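Local coordinates for carbohydrate binding module family 33 and 10 domain protein (PDB 6RW7) that probably binds cellulose and cleaves it oxidatively with copper, as the AA10 lytic polysaccharide monooxygenase domain of a longer protein, at residues A[51-57]-A[191-196]; A[99-103]-A[182-186]. Residue numbers count along the deposited sequence, not the author numbering.

Contact 1 of 2, residues A[51-57]-A[191-196]; sequences VVAHHEG and TYERFF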
ATOM      1  N   VAL A  51       4.181   1.158  -8.368  1.00 10.14           N
ATOM      2  CA  VAL A  51       2.779   0.697  -8.543  1.00 10.00           C
ATOM      3  C   VAL A  51       1.964   1.966  -8.786  1.00  9.91           C
ATOM      4  O   VAL A  51       1.718   2.708  -7.819  1.00  9.63           O
ATOM      5  CB  VAL A  51       2.247  -0.127  -7.361  1.00  9.97           C
ATOM      6  CG1 VAL A  51       0.901  -0.696  -7.745  1.00 10.56           C
ATOM      7  CG2 VAL A  51       3.195  -1.250  -6.961  1.00  9.92           C
ATOM      8  N   VAL A  52       1.634   2.251 -10.048  1.00  9.22           N
ATOM      9  CA  VAL A  52       1.294   3.630 -10.485  1.00  9.83           C
ATOM     10  C   VAL A  52       0.151   3.656 -11.495  1.00 10.33           C
ATOM     11  O   VAL A  52       0.026   2.728 -12.326  1.00 11.13           O
ATOM     12  CB  VAL A  52       2.543   4.360 -11.033  1.00 10.31           C
ATOM     13  CG1 VAL A  52       3.078   3.722 -12.303  1.00 10.39           C
ATOM     14  CG2 VAL A  52       2.311   5.852 -11.221  1.00 10.29           C
ATOM     15  N   ALA A  53      -0.623   4.732 -11.409  1.00 10.20           N
ATOM     16  CA  ALA A  53      -1.651   5.078 -12.402  1.00 10.22           C
ATOM     17  C   ALA A  53      -1.724   6.592 -12.517  1.00  9.92           C
ATOM     18  O   ALA A  53      -1.059   7.299 -11.746  1.00 10.38           O
ATOM     19  CB  ALA A  53      -2.976   4.480 -11.993  1.00 10.13           C
ATOM     20  N   HIS A  54      -2.563   7.085 -13.426  1.00 10.46           N
ATOM     21  CA  HIS A  54      -2.797   8.526 -13.598  1.00 10.38           C
ATOM     22  C   HIS A  54      -4.300   8.758 -13.595  1.00 11.02           C
ATOM     23  O   HIS A  54      -4.871   8.933 -14.659  1.00 11.96           O
ATOM     24  CB  HIS A  54      -2.126   9.041 -14.873  1.00 10.15           C
ATOM     25  CG  HIS A  54      -0.650   8.950 -14.797  1.00 10.69           C
ATOM     26  ND1 HIS A  54       0.030   7.811 -15.161  1.00 11.57           N
ATOM     27  CD2 HIS A  54       0.269   9.837 -14.368  1.00 11.60           C
ATOM     28  CE1 HIS A  54       1.318   7.987 -14.932  1.00 12.04           C
ATOM     29  NE2 HIS A  54       1.488   9.241 -14.482  1.00 13.27           N
ATOM     30  N   HIS A  55      -4.889   8.738 -12.409  1.00 10.93           N
ATOM     31  CA  HIS A  55      -6.341   8.943 -12.212  1.00 10.67           C
ATOM     32  C   HIS A  55      -6.600   9.144 -10.727  1.00 10.80           C
ATOM     33  O   HIS A  55      -5.621   9.248  -9.954  1.00 11.04           O
ATOM     34  CB  HIS A  55      -7.136   7.792 -12.824  1.00 10.75           C
ATOM     35  CG  HIS A  55      -6.814   6.448 -12.279  1.00 10.48           C
ATOM     36  ND1 HIS A  55      -6.746   6.164 -10.904  1.00 10.62           N
ATOM     37  CD2 HIS A  55      -6.552   5.292 -12.921  1.00 10.50           C
ATOM     38  CE1 HIS A  55      -6.473   4.888 -10.764  1.00 10.32           C
ATOM     39  NE2 HIS A  55      -6.337   4.327 -11.973  1.00 11.01           N
ATOM     40  N   GLU A  56      -7.861   9.267 -10.357  1.00 11.45           N
ATOM     41  CA  GLU A  56      -8.294   9.704  -9.006  1.00 11.89           C
ATOM     42  C   GLU A  56      -8.386   8.530  -8.011  1.00 11.58           C
ATOM     43  O   GLU A  56      -8.767   8.760  -6.856  1.00 11.51           O
ATOM     44  CB  GLU A  56      -9.628  10.429  -9.154  1.00 13.16           C
ATOM     45  CG  GLU A  56      -9.527  11.755  -9.903  1.00 14.75           C
ATOM     46  CD  GLU A  56     -10.892  12.248 -10.379  1.00 16.81           C
ATOM     47  OE1 GLU A  56     -11.452  11.638 -11.314  1.00 20.15           O
ATOM     48  OE2 GLU A  56     -11.400  13.224  -9.792  1.00 23.23           O
ATOM     49  N   GLY A  57      -8.028   7.316  -8.404  1.00 10.85           N
ATOM     50  CA  GLY A  57      -7.959   6.173  -7.486  1.00 11.22           C
ATOM     51  C   GLY A  57      -9.322   5.611  -7.138  1.00 11.28           C
ATOM     52  O   GLY A  57     -10.337   5.947  -7.792  1.00 11.50           O
ATOM     53  N   THR A 191      -0.878  16.018 -13.129  1.00 12.92           N
ATOM     54  CA  THR A 191      -0.517  14.667 -13.604  1.00 12.09           C
ATOM     55  C   THR A 191      -1.563  13.617 -13.235  1.00 11.87           C
ATOM     56  O   THR A 191      -1.620  12.572 -13.905  1.00 11.89           O
ATOM     57  CB  THR A 191       0.823  14.186 -13.022  1.00 11.99           C
ATOM     58  OG1 THR A 191       0.751  13.950 -11.601  1.00 11.19           O
ATOM     59  CG2 THR A 191       1.962  15.129 -13.358  1.00 12.42           C
ATOM     60  N   TYR A 192      -2.255  13.820 -12.108  1.00 11.17           N
ATOM     61  CA  TYR A 192      -3.096  12.791 -11.442  1.00 11.49           C
ATOM     62  C   TYR A 192      -2.287  11.530 -11.150  1.00 11.17           C
ATOM     63  O   TYR A 192      -2.860  10.467 -10.912  1.00 11.02           O
ATOM     64  CB  TYR A 192      -4.362  12.457 -12.240  1.00 12.78           C
ATOM     65  CG  TYR A 192      -5.506  13.419 -12.000  1.00 14.47           C
ATOM     66  CD1 TYR A 192      -5.995  13.659 -10.730  1.00 14.70           C
ATOM     67  CD2 TYR A 192      -6.061  14.136 -13.044  1.00 16.12           C
ATOM     68  CE1 TYR A 192      -7.036  14.555 -10.507  1.00 15.39           C
ATOM     69  CE2 TYR A 192      -7.116  15.010 -12.844  1.00 16.30           C
ATOM     70  CZ  TYR A 192      -7.601  15.234 -11.568  1.00 16.51           C
ATOM     71  OH  TYR A 192      -8.617  16.142 -11.400  1.00 19.01           O
ATOM     72  N   GLU A 193      -0.971  11.629 -11.092  1.00 10.46           N
ATOM     73  CA  GLU A 193      -0.153  10.417 -10.842  1.00 10.78           C
ATOM     74  C   GLU A 193      -0.410   9.957  -9.405  1.00  9.86           C
ATOM     75  O   GLU A 193      -0.478  10.793  -8.495  1.00 11.01           O
ATOM     76  CB  GLU A 193       1.320  10.724 -11.073  1.00 11.77           C
ATOM     77  CG  GLU A 193       2.205   9.517 -11.022  1.00 12.66           C
ATOM     78  CD  GLU A 193       3.578   9.821 -11.554  1.00 14.80           C
ATOM     79  OE1 GLU A 193       4.417  10.297 -10.774  1.00 16.06           O
ATOM     80  OE2 GLU A 193       3.747   9.694 -12.792  1.00 19.25           O
ATOM     81  N   ARG A 194      -0.596   8.663  -9.252  1.00  9.22           N
ATOM     82  CA  ARG A 194      -1.065   8.052  -7.983  1.00  9.48           C
ATOM     83  C   ARG A 194      -0.300   6.752  -7.771  1.00  9.46           C
ATOM     84  O   ARG A 194      -0.130   5.992  -8.733  1.00  8.98           O
ATOM     85  CB  ARG A 194      -2.567   7.796  -8.070  1.00  9.58           C
ATOM     86  CG  ARG A 194      -3.214   7.272  -6.792  1.00  9.35           C
ATOM     87  CD  ARG A 194      -4.737   7.230  -6.955  1.00  9.45           C
ATOM     88  NE  ARG A 194      -5.213   8.607  -7.073  1.00 10.03           N
ATOM     89  CZ  ARG A 194      -5.644   9.378  -6.077  1.00 10.09           C
ATOM     90  NH1 ARG A 194      -5.843   8.910  -4.850  1.00 10.19           N
ATOM     91  NH2 ARG A 194      -5.880  10.656  -6.312  1.00 10.73           N
ATOM     92  N   PHE A 195       0.147   6.513  -6.539  1.00  9.42           N
ATOM     93  CA  PHE A 195       0.908   5.301  -6.174  1.00  9.62           C
ATOM     94  C   PHE A 195       0.105   4.502  -5.164  1.00  9.47           C
ATOM     95  O   PHE A 195      -0.695   5.090  -4.400  1.00  9.52           O
ATOM     96  CB  PHE A 195       2.288   5.680  -5.642  1.00  9.79           C
ATOM     97  CG  PHE A 195       3.107   6.350  -6.705  1.00  9.79           C
ATOM     98  CD1 PHE A 195       3.051   7.722  -6.859  1.00 10.79           C
ATOM     99  CD2 PHE A 195       3.888   5.598  -7.576  1.00  9.96           C
ATOM    100  CE1 PHE A 195       3.760   8.331  -7.883  1.00 10.68           C
ATOM    101  CE2 PHE A 195       4.576   6.207  -8.610  1.00 10.64           C
ATOM    102  CZ  PHE A 195       4.499   7.566  -8.759  1.00 10.52           C
ATOM    103  N   PHE A 196       0.246   3.190  -5.240  1.00  9.38           N
ATOM    104  CA  PHE A 196      -0.576   2.228  -4.480  1.00  9.79           C
ATOM    105  C   PHE A 196       0.309   1.352  -3.607  1.00  9.61           C
ATOM    106  O   PHE A 196       1.357   0.944  -4.030  1.00  9.48           O
ATOM    107  CB  PHE A 196      -1.413   1.367  -5.433  1.00  9.76           C
ATOM    108  CG  PHE A 196      -2.266   2.187  -6.355  1.00  9.77           C
ATOM    109  CD1 PHE A 196      -1.766   2.639  -7.565  1.00  9.99           C
ATOM    110  CD2 PHE A 196      -3.541   2.560  -5.977  1.00  9.97           C
ATOM    111  CE1 PHE A 196      -2.549   3.424  -8.389  1.00 10.06           C
ATOM    112  CE2 PHE A 196      -4.328   3.345  -6.806  1.00 10.46           C
ATOM    113  CZ  PHE A 196      -3.818   3.780  -8.007  1.00  9.98           C
TER
HETATM  114  O   HOH W   1      -4.023  11.475  -8.416  1.00 11.66           O
HETATM  115  O   HOH W   2      -9.909  15.237  -8.539  1.00 35.98           O

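Contact 2 of 2, residues A[99-103]-A[182-186]; sequences VWDIS and FAEWG. With CU (copper (II) ion), chain C.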
ATOM      1  N   VAL A  99       3.805   5.847   7.163  1.00 10.48           N
ATOM      2  CA  VAL A  99       4.977   6.535   6.574  1.00 10.54           C
ATOM      3  C   VAL A  99       5.093   6.084   5.124  1.00 10.42           C
ATOM      4  O   VAL A  99       5.404   4.877   4.867  1.00 10.66           O
ATOM      5  CB  VAL A  99       6.250   6.221   7.365  1.00 11.37           C
ATOM      6  CG1 VAL A  99       7.431   6.945   6.746  1.00 11.48           C
ATOM      7  CG2 VAL A  99       6.112   6.570   8.847  1.00 12.09           C
ATOM      8  N   TRP A 100       4.855   7.008   4.207  1.00  9.39           N
ATOM      9  CA  TRP A 100       5.172   6.782   2.777  1.00  9.93           C
ATOM     10  C   TRP A 100       6.631   7.162   2.572  1.00 10.14           C
ATOM     11  O   TRP A 100       7.000   8.317   2.870  1.00 10.13           O
ATOM     12  CB  TRP A 100       4.280   7.604   1.869  1.00  9.61           C
ATOM     13  CG  TRP A 100       2.909   7.043   1.669  1.00  9.51           C
ATOM     14  CD1 TRP A 100       1.820   7.122   2.490  1.00  9.58           C
ATOM     15  CD2 TRP A 100       2.502   6.263   0.548  1.00  9.34           C
ATOM     16  NE1 TRP A 100       0.756   6.470   1.930  1.00  9.51           N
ATOM     17  CE2 TRP A 100       1.137   5.959   0.724  1.00  9.05           C
ATOM     18  CE3 TRP A 100       3.148   5.832  -0.608  1.00  9.20           C
ATOM     19  CZ2 TRP A 100       0.421   5.219  -0.217  1.00  9.38           C
ATOM     20  CZ3 TRP A 100       2.436   5.096  -1.536  1.00  9.53           C
ATOM     21  CH2 TRP A 100       1.096   4.779  -1.327  1.00  9.73           C
ATOM     22  N   ASP A 101       7.420   6.262   1.999  1.00 10.59           N
ATOM     23  CA  ASP A 101       8.753   6.618   1.484  1.00 11.06           C
ATOM     24  C   ASP A 101       8.582   7.094   0.053  1.00 11.25           C
ATOM     25  O   ASP A 101       8.071   6.321  -0.774  1.00 11.56           O
ATOM     26  CB  ASP A 101       9.750   5.461   1.495  1.00 12.47           C
ATOM     27  CG  ASP A 101      11.078   5.938   0.932  1.00 14.28           C
ATOM     28  OD1 ASP A 101      11.212   5.982  -0.282  1.00 17.66           O
ATOM     29  OD2 ASP A 101      11.911   6.365   1.702  1.00 18.90           O
ATOM     30  N   ILE A 102       8.971   8.325  -0.229  1.00 11.02           N
ATOM     31  CA  ILE A 102       8.882   8.887  -1.605  1.00 11.12           C
ATOM     32  C   ILE A 102      10.291   9.269  -2.087  1.00 10.96           C
ATOM     33  O   ILE A 102      10.398  10.008  -3.056  1.00 11.22           O
ATOM     34  CB  ILE A 102       7.839  10.035  -1.667  1.00 11.22           C
ATOM     35  CG1 ILE A 102       8.285  11.319  -0.954  1.00 11.89           C
ATOM     36  CG2 ILE A 102       6.484   9.567  -1.144  1.00 10.95           C
ATOM     37  CD1 ILE A 102       7.390  12.500  -1.281  1.00 12.56           C
ATOM     38  N   SER A 103      11.324   8.644  -1.525  1.00 11.36           N
ATOM     39  CA  SER A 103      12.739   8.971  -1.835  1.00 12.12           C
ATOM     40  C   SER A 103      13.035   8.770  -3.331  1.00 12.36           C
ATOM     41  O   SER A 103      13.802   9.569  -3.897  1.00 12.40           O
ATOM     42  CB  SER A 103      13.682   8.178  -0.986  1.00 13.81           C
ATOM     43  OG  SER A 103      13.556   6.802  -1.263  1.00 17.23           O
ATOM     44  N   PHE A 182      -5.196  -1.093   2.095  1.00  8.91           N
ATOM     45  CA  PHE A 182      -4.942  -0.670   0.701  1.00  8.99           C
ATOM     46  C   PHE A 182      -4.855   0.859   0.726  1.00  9.05           C
ATOM     47  O   PHE A 182      -5.802   1.525   1.177  1.00  9.41           O
ATOM     48  CB  PHE A 182      -6.026  -1.227  -0.233  1.00  9.38           C
ATOM     49  CG  PHE A 182      -6.093  -0.486  -1.539  1.00 10.05           C
ATOM     50  CD1 PHE A 182      -5.188  -0.781  -2.534  1.00 10.53           C
ATOM     51  CD2 PHE A 182      -7.000   0.537  -1.747  1.00 10.81           C
ATOM     52  CE1 PHE A 182      -5.188  -0.087  -3.726  1.00 10.78           C
ATOM     53  CE2 PHE A 182      -7.004   1.234  -2.944  1.00 10.32           C
ATOM     54  CZ  PHE A 182      -6.090   0.925  -3.916  1.00 10.06           C
ATOM     55  N   ALA A 183      -3.743   1.421   0.262  1.00  9.01           N
ATOM     56  CA  ALA A 183      -3.469   2.858   0.403  1.00  9.19           C
ATOM     57  C   ALA A 183      -3.036   3.472  -0.920  1.00  8.80           C
ATOM     58  O   ALA A 183      -2.376   2.819  -1.740  1.00  9.28           O
ATOM     59  CB  ALA A 183      -2.401   3.077   1.443  1.00  9.58           C
ATOM     60  N   GLU A 184      -3.349   4.749  -1.051  1.00  8.64           N
ATOM     61  CA  GLU A 184      -3.015   5.539  -2.239  1.00  9.17           C
ATOM     62  C   GLU A 184      -2.323   6.835  -1.837  1.00  8.63           C
ATOM     63  O   GLU A 184      -2.722   7.459  -0.829  1.00  8.77           O
ATOM     64  CB  GLU A 184      -4.277   5.913  -3.016  1.00  9.20           C
ATOM     65  CG  GLU A 184      -5.141   4.741  -3.405  1.00 10.20           C
ATOM     66  CD  GLU A 184      -6.405   5.123  -4.156  1.00 10.73           C
ATOM     67  OE1 GLU A 184      -6.754   6.341  -4.167  1.00 11.54           O
ATOM     68  OE2 GLU A 184      -7.028   4.203  -4.720  1.00 12.76           O
ATOM     69  N   TRP A 185      -1.371   7.239  -2.670  1.00  8.28           N
ATOM     70  CA  TRP A 185      -0.733   8.570  -2.577  1.00  8.71           C
ATOM     71  C   TRP A 185      -1.012   9.261  -3.905  1.00  8.59           C
ATOM     72  O   TRP A 185      -0.486   8.794  -4.918  1.00  9.26           O
ATOM     73  CB  TRP A 185       0.751   8.448  -2.230  1.00  8.91           C
ATOM     74  CG  TRP A 185       1.551   9.677  -2.509  1.00  8.60           C
ATOM     75  CD1 TRP A 185       1.202  10.975  -2.269  1.00  9.34           C
ATOM     76  CD2 TRP A 185       2.863   9.696  -3.089  1.00  9.15           C
ATOM     77  NE1 TRP A 185       2.198  11.805  -2.692  1.00  9.56           N
ATOM     78  CE2 TRP A 185       3.221  11.053  -3.205  1.00  9.85           C
ATOM     79  CE3 TRP A 185       3.755   8.707  -3.531  1.00  9.85           C
ATOM     80  CZ2 TRP A 185       4.435  11.444  -3.759  1.00  9.83           C
ATOM     81  CZ3 TRP A 185       4.960   9.104  -4.067  1.00 10.22           C
ATOM     82  CH2 TRP A 185       5.281  10.455  -4.195  1.00 10.15           C
ATOM     83  N   GLY A 186      -1.839  10.298  -3.890  1.00  9.23           N
ATOM     84  CA  GLY A 186      -2.248  10.961  -5.137  1.00  9.46           C
ATOM     85  C   GLY A 186      -1.661  12.345  -5.258  1.00 10.06           C
ATOM     86  O   GLY A 186      -1.780  13.165  -4.313  1.00 10.56           O
TER
HETATM   87 CU    CU C 302      12.580   5.879   4.054  1.00 15.56          CU
HETATM   88  O   HOH W   3      -2.061   6.649   1.695  1.00 11.50           O
HETATM   89  O   HOH W   4      14.098   7.417   3.729  1.00 35.06           O

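Contact 1 of 2, residues A[51-57]-A[191-196]
A short strand paired to a longer one can carry an apolar patch on each face: Val52 CG2 meets Phe195 CE2 at 3.5 Å on one, and Ala53 CB lies 3.8 Å from Phe196 CE1, at the ring edge, on the other. Between them the antiparallel strands close up: Ala53 and Arg194 form a hydrogen-bonded pair (Ala53 N to Arg194 O 3.0 Å, Arg194 N to Ala53 O 2.9 Å), and Phe196 N reaches Val51 O at 3.0 Å. Arg194 NE donates to His55 O (3.0 Å), while its guanidinium salt-bridges Glu184 and Glu113. At the polar edge His54 NE2 donates to Glu193 OE2 (2.9 Å), and ND1 of His54 is hydrogen-bonded to Glu73. Glu193, a copper(I) ligand seen in this protein though not in this model, also salt-bridges Arg187. Phe195 approaches to about 3 Å between nearest atoms the copper(I) held by His1 and His107, the histidine brace. Strand 52-54 extends one sheet of the LPMO immunoglobulin-like beta-sandwich, beside strand 193-202, itself paired with 178-187.

Contact 2 of 2, residues A[99-103]-A[182-186]
Two sheets can be joined through aromatic packing without any direct backbone pairing, as strands 99-101 and 182-186 illustrate: their axes come no closer than 9.8 Å and cross at 58°. The aromatic contacts come first. Trp185 turns its edge to the face of Trp100 in a T-shaped arrangement, the five-membered ring of Trp185 and the six-membered ring of Trp100 having centroids 5.7 Å apart and planes at 55°. CH-pi contacts extend this stacking. Trp185 CB sits 3.6 Å from the centroid of the Trp100 six-membered ring, almost on its normal, and Ile102 CG2 covers the six-membered ring of Trp185, 3.5 Å from its centroid. Plain apolar packing adds Trp100 CZ2 against Ala183 CB at 3.9 Å. The polar link is indirect: water 3 accepts from Trp100 NE1 (2.8 Å) and donates to Glu184 O (2.7 Å), while Trp185 NE1 is hydrogen-bonded to Thr111. Metal binding occupies the opposite side of strand 99-101, where Asp101 points away from strand 182-186. Its OD2 binds copper(II) at 2.5 Å alongside Glu5 and His165, whereas OD1 accepts from Ser103 N (2.9 Å), an Asx turn, and from Ser103 OG (2.7 Å). Strand 96-101 lies between strands 3-6 and 165-172, whose Ile4 and Ile166 join this packing against strand 178-187 of the facing sheet, in the core of the beta-sandwich.

Together the two contacts contrast pairing within a sheet with packing between sheets. Contact 1 lies farther from the chain's centre, is partly buried and combines backbone bonds with charged and apolar side chains; contact 2 is buried, and tryptophan, isoleucine and alanine do the work. Their centres are 11 Å apart, and they meet along neighbouring strands 178-187 and 193-202. There Arg194 NH1 and Glu184 OE1 form a salt bridge at 2.8 Å, and Trp185 N probably hydrogen-bonds to Phe195 O, also at 2.8 Å. Phe195 and Trp185, whose rings also meet, lie close to the copper(I) held by His1 and His107, whereas the copper(II) at Asp101 occupies a separate site.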